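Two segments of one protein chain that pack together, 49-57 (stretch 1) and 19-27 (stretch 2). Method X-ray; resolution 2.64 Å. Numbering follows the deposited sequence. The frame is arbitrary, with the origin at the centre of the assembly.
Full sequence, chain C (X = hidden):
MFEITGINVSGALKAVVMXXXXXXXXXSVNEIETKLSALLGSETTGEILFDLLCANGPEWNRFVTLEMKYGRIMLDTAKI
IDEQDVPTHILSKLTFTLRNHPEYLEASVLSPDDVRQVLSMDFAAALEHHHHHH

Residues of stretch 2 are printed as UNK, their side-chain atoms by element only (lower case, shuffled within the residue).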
# COMPACT_ATOMS: atom_id res chain seq x y z
N LEU C 49 -4.07 24.26 26.52
CA LEU C 49 -3.46 23.02 26.06
C LEU C 49 -4.50 21.91 26.01
O LEU C 49 -5.23 21.70 26.99
CB LEU C 49 -2.30 22.64 26.98
CG LEU C 49 -1.73 21.25 26.73
CD1 LEU C 49 -1.21 21.21 25.32
CD2 LEU C 49 -0.63 20.95 27.77
N PHE C 50 -4.56 21.19 24.90
CA PHE C 50 -5.42 20.03 24.68
C PHE C 50 -4.53 18.79 24.59
O PHE C 50 -3.59 18.75 23.77
CB PHE C 50 -6.21 20.14 23.37
CG PHE C 50 -7.43 20.99 23.45
CD1 PHE C 50 -7.36 22.36 23.22
CD2 PHE C 50 -8.67 20.43 23.70
CE1 PHE C 50 -8.48 23.15 23.27
CE2 PHE C 50 -9.82 21.20 23.77
CZ PHE C 50 -9.73 22.57 23.56
N ASP C 51 -4.86 17.77 25.38
CA ASP C 51 -4.28 16.43 25.23
C ASP C 51 -5.27 15.52 24.49
O ASP C 51 -6.33 15.19 25.02
CB ASP C 51 -3.94 15.84 26.60
CG ASP C 51 -3.46 14.40 26.52
OD1 ASP C 51 -3.32 13.86 25.39
OD2 ASP C 51 -3.19 13.82 27.58
N LEU C 52 -4.93 15.10 23.27
CA LEU C 52 -5.90 14.34 22.49
C LEU C 52 -5.60 12.84 22.44
O LEU C 52 -6.13 12.15 21.54
CB LEU C 52 -5.97 14.92 21.08
CG LEU C 52 -6.09 16.45 20.96
CD1 LEU C 52 -5.98 16.91 19.49
CD2 LEU C 52 -7.41 16.93 21.52
N LEU C 53 -4.86 12.32 23.44
CA LEU C 53 -4.36 10.95 23.38
C LEU C 53 -5.46 9.94 23.06
O LEU C 53 -5.28 9.08 22.18
CB LEU C 53 -3.69 10.58 24.70
CG LEU C 53 -3.35 9.08 24.78
CD1 LEU C 53 -2.22 8.84 23.82
CD2 LEU C 53 -3.01 8.55 26.17
N CYS C 54 -6.61 10.04 23.72
CA CYS C 54 -7.62 9.01 23.50
C CYS C 54 -8.33 9.16 22.16
O CYS C 54 -8.88 8.17 21.65
CB CYS C 54 -8.69 9.07 24.60
SG CYS C 54 -8.10 8.60 26.28
N ALA C 55 -8.17 10.27 21.47
CA ALA C 55 -8.72 10.33 20.13
C ALA C 55 -7.66 10.13 19.07
O ALA C 55 -7.95 9.59 17.99
CB ALA C 55 -9.41 11.68 19.92
N ASN C 56 -6.43 10.50 19.39
CA ASN C 56 -5.36 10.56 18.42
C ASN C 56 -4.28 9.50 18.61
O ASN C 56 -3.50 9.28 17.69
CB ASN C 56 -4.76 11.96 18.47
CG ASN C 56 -5.51 12.94 17.55
OD1 ASN C 56 -6.46 12.54 16.84
ND2 ASN C 56 -5.08 14.19 17.53
N GLY C 57 -4.29 8.76 19.71
CA GLY C 57 -3.19 7.88 20.00
C GLY C 57 -1.95 8.64 20.44
O GLY C 57 -1.93 9.88 20.47
N UNK C 19 -8.98 14.63 26.23
CA UNK C 19 -10.04 13.81 25.65
C UNK C 19 -10.27 12.55 26.49
O UNK C 19 -9.33 11.95 27.03
c UNK C 19 -9.70 13.42 24.21
N UNK C 20 -11.54 12.13 26.57
CA UNK C 20 -11.98 10.99 27.37
C UNK C 20 -12.39 9.76 26.56
O UNK C 20 -12.88 8.79 27.15
c UNK C 20 -13.18 11.42 28.24
o UNK C 20 -14.26 11.82 27.38
c UNK C 20 -12.82 12.56 29.19
N UNK C 21 -12.07 9.71 25.27
CA UNK C 21 -12.50 8.62 24.41
C UNK C 21 -12.05 8.88 22.98
O UNK C 21 -11.22 9.76 22.75
N UNK C 22 -12.61 8.13 22.00
CA UNK C 22 -12.14 8.30 20.61
C UNK C 22 -12.62 9.60 19.94
O UNK C 22 -12.09 9.96 18.89
c UNK C 22 -14.70 7.59 18.41
c UNK C 22 -14.84 6.31 20.41
c UNK C 22 -14.07 7.00 19.51
c UNK C 22 -16.84 6.73 19.10
c UNK C 22 -16.10 7.46 18.20
c UNK C 22 -16.22 6.14 20.20
c UNK C 22 -12.56 7.12 19.73
N UNK C 23 -13.63 10.27 20.48
CA UNK C 23 -14.09 11.52 19.89
C UNK C 23 -13.12 12.66 20.20
O UNK C 23 -12.59 12.78 21.30
o UNK C 23 -17.91 10.80 21.85
c UNK C 23 -17.88 11.03 20.63
c UNK C 23 -16.56 10.88 19.90
c UNK C 23 -15.49 11.86 20.40
o UNK C 23 -18.87 11.40 19.99
N UNK C 24 -12.94 13.54 19.22
CA UNK C 24 -12.02 14.66 19.39
C UNK C 24 -12.72 15.82 20.11
O UNK C 24 -13.70 16.37 19.57
c UNK C 24 -10.21 15.87 18.15
c UNK C 24 -11.52 15.12 18.04
n UNK C 24 -9.24 15.56 17.24
o UNK C 24 -10.06 16.73 19.04
N UNK C 25 -12.23 16.26 21.27
CA UNK C 25 -12.92 17.34 22.00
C UNK C 25 -13.06 18.62 21.21
O UNK C 25 -13.92 19.44 21.55
c UNK C 25 -10.99 15.84 21.95
c UNK C 25 -12.06 17.56 23.26
c UNK C 25 -11.17 16.40 23.34
N UNK C 26 -12.20 18.85 20.21
CA UNK C 26 -12.24 20.09 19.42
C UNK C 26 -13.43 20.16 18.46
O UNK C 26 -13.66 21.22 17.85
c UNK C 26 -9.95 21.97 20.22
c UNK C 26 -9.79 20.57 19.62
c UNK C 26 -10.93 20.25 18.65
c UNK C 26 -8.43 20.40 18.96
N UNK C 27 -14.20 19.09 18.34
CA UNK C 27 -15.49 19.12 17.68
C UNK C 27 -16.61 19.57 18.65
O UNK C 27 -17.76 19.74 18.23
c UNK C 27 -15.82 17.76 17.10
o UNK C 27 -16.59 17.00 18.02
O HOH W 1 -7.01 11.93 26.36

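Position 19 carries a single side-chain carbon, directed toward stretch 1, where its CB lies 4.3 Å from Leu 52 CA and 4.5 Å from Cys 54 CB. One carbon and nothing beyond it identifies Ala 19. Its backbone N donates a hydrogen bond to Asp 51 O (3.0 Å, 165°), and a water takes up the other end of the residue, donating to Ala 19 O at 2.4 Å and accepting from Cys 54 N at 3.3 Å.

At position 20 the CB bears one oxygen and one carbon, the branched pattern of a threonine. The CA-to-CB bond points away from stretch 1, so Thr 20 contributes little beyond its backbone, with its C atom 4.2 Å from Cys 54 CB.

Position 21 has no side-chain atoms and is therefore Gly 21. Its O lies 3.0 Å from Cys 54 C and 3.3 Å from Ala 55 N, but the angle to that N is too poor for a hydrogen bond.

Position 22 shows one carbon followed by a ring of six carbons without a heteroatom, and its CA-to-CB bond points away from stretch 1: Phe 22. The backbone makes the closest contacts. Phe 22 CA approaches Cys 54 O at 3.4 Å in a CA-H...O contact, and Phe 22 O is 3.3 Å from Ala 55 CB.

Position 23 has three carbons in a row, the third holding two oxygens, and its CA-to-CB bond also points away: Glu 23. Its backbone O sits 3.6 Å from Ala 55 CB.

Position 24 has two carbons, the second carrying one oxygen and one nitrogen, and its tip nears Leu 52, hence Asn 24. Asn 24 OD1 accepts from the N of position 26 at 3.2 Å, bracing the turn, and lies 3.6 Å from Leu 52 CD2.

At position 25 three carbons close a ring onto the backbone N and meet Leu 52 and the edge of the Phe 50 ring, which defines Pro 25. Its CD is 3.8 Å from Leu 52 CD2, and its CB is 4.3 Å from Phe 50 CE2.

Position 26 has four carbons forked at the second, one of them over a face of the Phe 50 ring: Leu 26. Its CD2 sits 3.6 Å from the ring centroid.

Position 27, one carbon then one oxygen, is Ser 27, out of reach of stretch 1; its N bonds to Asn 24 O at 3.0 Å.

The contact thus joins two modes. Ala 19 N to Asp 51 O is the one direct hydrogen bond; beyond it the backbone of positions 21 to 23 runs close to Cys 54 and Ala 55, with the water bridging Ala 19 O and Cys 54 N. Pro 25 and Leu 26, meanwhile, pack against Phe 50 and Leu 52.

Stretch 2 19-27: ATGFENPLS
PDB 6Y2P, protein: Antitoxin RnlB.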